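Local coordinates for periplasmic binding protein (Veillonella parvula, PDB 4LJS) that probably serves as the periplasmic substrate-binding component of a transport system, at residues 199-204 and 208-213. Numbering follows the deposited sequence.
Sequences FIEVQG and RLYGHK
Glu201 and Arg208 form a hydrogen-bonded pair in the antiparallel beta hairpin made by strands 196-203 and 206-209, part of the mixed sheet in one lobe of this periplasmic binding protein. Their backbones bond in both directions: Glu201 N gives a 2.8 Å bond to Arg208 O, and Arg208 N returns one to Glu201 O. Further along, Tyr210 N reaches Phe199 O at 3.0 Å, and a water bridges the other half of the same pair, accepting from Phe199 N and donating to Tyr210 O. Between these bonds sits the non-hydrogen-bonded pair Ile200 and Leu209, whose side chains lie on the opposite face of the sheet from Glu201 and Arg208. Strand 247-252 runs parallel to 196-203 on its other side, with Phe249 stacked on the Phe199 ring.

The polar side chains converge on the Glu201 carboxylate. With CG anti to the backbone N (chi1 175°) and the chain extended beyond it, Glu201 runs alongside Arg208, and OE1 takes two donors from opposite faces of its plane. Arg208 NH1 makes a salt bridge to Glu201 OE1 at 3.2 Å, coming from above the carboxylate, with the two flat groups almost perpendicular. Tyr210 OH gives Glu201 OE1 a 2.9 Å hydrogen bond from the anti side, 30° out of the carboxylate plane. The other oxygen, OE2, accepts from Gln203 NE2, so three side chains together limit rotation of the carboxylate.

Apolar contacts are few: Glu201 CB lies 3.7 Å from Tyr210 CE1, and Phe199 CB meets Tyr210 CB at 4.0 Å.

A stack of polar groups completes the contact. Gln203, bent at chi2 (-70°), folds back against Arg208; its amide stacks nearly parallel to the guanidinium, and Gln203 CG sits over the centre of one guanidinium face, 3.6 Å from Arg208 CZ.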
loop_
_atom_site.group_PDB
_atom_site.type_symbol
_atom_site.label_atom_id
_atom_site.label_comp_id
_atom_site.label_asym_id
_atom_site.label_seq_id
_atom_site.Cartn_x
_atom_site.Cartn_y
_atom_site.Cartn_z
ATOM N N PHE A 199 -8.901 9.681 -10.753
ATOM C CA PHE A 199 -8.168 8.434 -10.557
ATOM C C PHE A 199 -8.954 7.282 -11.159
ATOM O O PHE A 199 -10.083 7.003 -10.746
ATOM C CB PHE A 199 -7.943 8.157 -9.073
ATOM C CG PHE A 199 -7.157 9.221 -8.366
ATOM C CD1 PHE A 199 -7.778 10.374 -7.906
ATOM C CD2 PHE A 199 -5.801 9.062 -8.143
ATOM C CE1 PHE A 199 -7.054 11.351 -7.244
ATOM C CE2 PHE A 199 -5.070 10.034 -7.482
ATOM C CZ PHE A 199 -5.698 11.184 -7.036
ATOM N N ILE A 200 -8.358 6.618 -12.142
ATOM C CA ILE A 200 -9.004 5.480 -12.781
ATOM C C ILE A 200 -8.019 4.358 -13.063
ATOM O O ILE A 200 -6.824 4.600 -13.250
ATOM C CB ILE A 200 -9.688 5.870 -14.110
ATOM C CG1 ILE A 200 -8.732 6.685 -14.985
ATOM C CG2 ILE A 200 -10.963 6.650 -13.844
ATOM C CD1 ILE A 200 -9.153 6.773 -16.432
ATOM N N GLU A 201 -8.529 3.129 -13.078
ATOM C CA GLU A 201 -7.766 1.977 -13.542
ATOM C C GLU A 201 -8.418 1.473 -14.813
ATOM O O GLU A 201 -9.643 1.376 -14.893
ATOM C CB GLU A 201 -7.725 0.851 -12.497
ATOM C CG GLU A 201 -7.043 -0.424 -13.009
ATOM C CD GLU A 201 -6.975 -1.553 -11.982
ATOM O OE1 GLU A 201 -7.652 -1.462 -10.932
ATOM O OE2 GLU A 201 -6.236 -2.535 -12.236
ATOM N N VAL A 202 -7.601 1.164 -15.813
ATOM C CA VAL A 202 -8.124 0.672 -17.077
ATOM C C VAL A 202 -8.248 -0.844 -17.065
ATOM O O VAL A 202 -7.275 -1.555 -16.818
ATOM C CB VAL A 202 -7.249 1.107 -18.261
ATOM C CG1 VAL A 202 -7.680 0.382 -19.530
ATOM C CG2 VAL A 202 -7.331 2.613 -18.438
ATOM N N GLN A 203 -9.462 -1.325 -17.316
ATOM C CA GLN A 203 -9.734 -2.752 -17.388
ATOM C C GLN A 203 -10.484 -3.041 -18.672
ATOM O O GLN A 203 -11.695 -2.827 -18.757
ATOM C CB GLN A 203 -10.553 -3.204 -16.183
ATOM C CG GLN A 203 -9.733 -3.337 -14.916
ATOM C CD GLN A 203 -8.767 -4.506 -14.982
ATOM O OE1 GLN A 203 -9.116 -5.591 -15.453
ATOM N NE2 GLN A 203 -7.546 -4.289 -14.518
ATOM N N GLY A 204 -9.756 -3.527 -19.671
ATOM C CA GLY A 204 -10.319 -3.709 -20.993
ATOM C C GLY A 204 -10.628 -2.355 -21.597
ATOM O O GLY A 204 -9.750 -1.495 -21.709
ATOM N N ARG A 208 -12.347 1.861 -14.552
ATOM C CA ARG A 208 -12.665 1.567 -13.165
ATOM C C ARG A 208 -12.382 2.820 -12.337
ATOM O O ARG A 208 -11.276 3.346 -12.371
ATOM C CB ARG A 208 -11.807 0.387 -12.702
ATOM C CG ARG A 208 -12.009 -0.071 -11.270
ATOM C CD ARG A 208 -11.130 -1.290 -10.980
ATOM N NE ARG A 208 -11.648 -2.517 -11.594
ATOM C CZ ARG A 208 -11.004 -3.686 -11.601
ATOM N NH1 ARG A 208 -9.805 -3.789 -11.048
ATOM N NH2 ARG A 208 -11.554 -4.755 -12.166
ATOM N N LEU A 209 -13.388 3.306 -11.615
ATOM C CA LEU A 209 -13.272 4.568 -10.881
ATOM C C LEU A 209 -12.805 4.402 -9.433
ATOM O O LEU A 209 -13.282 3.530 -8.716
ATOM C CB LEU A 209 -14.612 5.310 -10.899
ATOM C CG LEU A 209 -14.731 6.529 -9.978
ATOM C CD1 LEU A 209 -13.815 7.663 -10.421
ATOM C CD2 LEU A 209 -16.169 7.001 -9.902
ATOM N N TYR A 210 -11.873 5.252 -9.011
ATOM C CA TYR A 210 -11.451 5.309 -7.613
ATOM C C TYR A 210 -11.852 6.649 -7.016
ATOM O O TYR A 210 -11.243 7.673 -7.314
ATOM C CB TYR A 210 -9.937 5.132 -7.489
ATOM C CG TYR A 210 -9.439 3.725 -7.741
ATOM C CD1 TYR A 210 -9.639 3.103 -8.969
ATOM C CD2 TYR A 210 -8.757 3.027 -6.758
ATOM C CE1 TYR A 210 -9.178 1.817 -9.207
ATOM C CE2 TYR A 210 -8.289 1.743 -6.985
ATOM C CZ TYR A 210 -8.500 1.144 -8.212
ATOM O OH TYR A 210 -8.036 -0.132 -8.440
ATOM N N GLY A 211 -12.877 6.636 -6.169
ATOM C CA GLY A 211 -13.438 7.862 -5.634
ATOM C C GLY A 211 -13.050 8.181 -4.204
ATOM O O GLY A 211 -12.018 7.736 -3.697
ATOM N N HIS A 212 -13.905 8.952 -3.544
ATOM C CA HIS A 212 -13.595 9.513 -2.236
ATOM C C HIS A 212 -13.387 8.482 -1.136
ATOM O O HIS A 212 -12.656 8.741 -0.181
ATOM C CB HIS A 212 -14.671 10.523 -1.829
ATOM C CG HIS A 212 -14.640 11.782 -2.637
ATOM N ND1 HIS A 212 -15.633 12.120 -3.530
ATOM C CD2 HIS A 212 -13.723 12.778 -2.699
ATOM C CE1 HIS A 212 -15.335 13.274 -4.102
ATOM N NE2 HIS A 212 -14.181 13.694 -3.615
ATOM N N LYS A 213 -14.029 7.323 -1.261
ATOM C CA LYS A 213 -13.885 6.283 -0.252
ATOM C C LYS A 213 -12.665 5.380 -0.467
ATOM O O LYS A 213 -12.448 4.444 0.301
ATOM C CB LYS A 213 -15.165 5.452 -0.139
ATOM C CG LYS A 213 -16.364 6.259 0.343
ATOM C CD LYS A 213 -17.606 5.402 0.495
ATOM C CE LYS A 213 -17.529 4.502 1.722
ATOM N NZ LYS A 213 -18.796 3.736 1.907
HETATM O O HOH W 1 -11.162 10.126 -9.041
#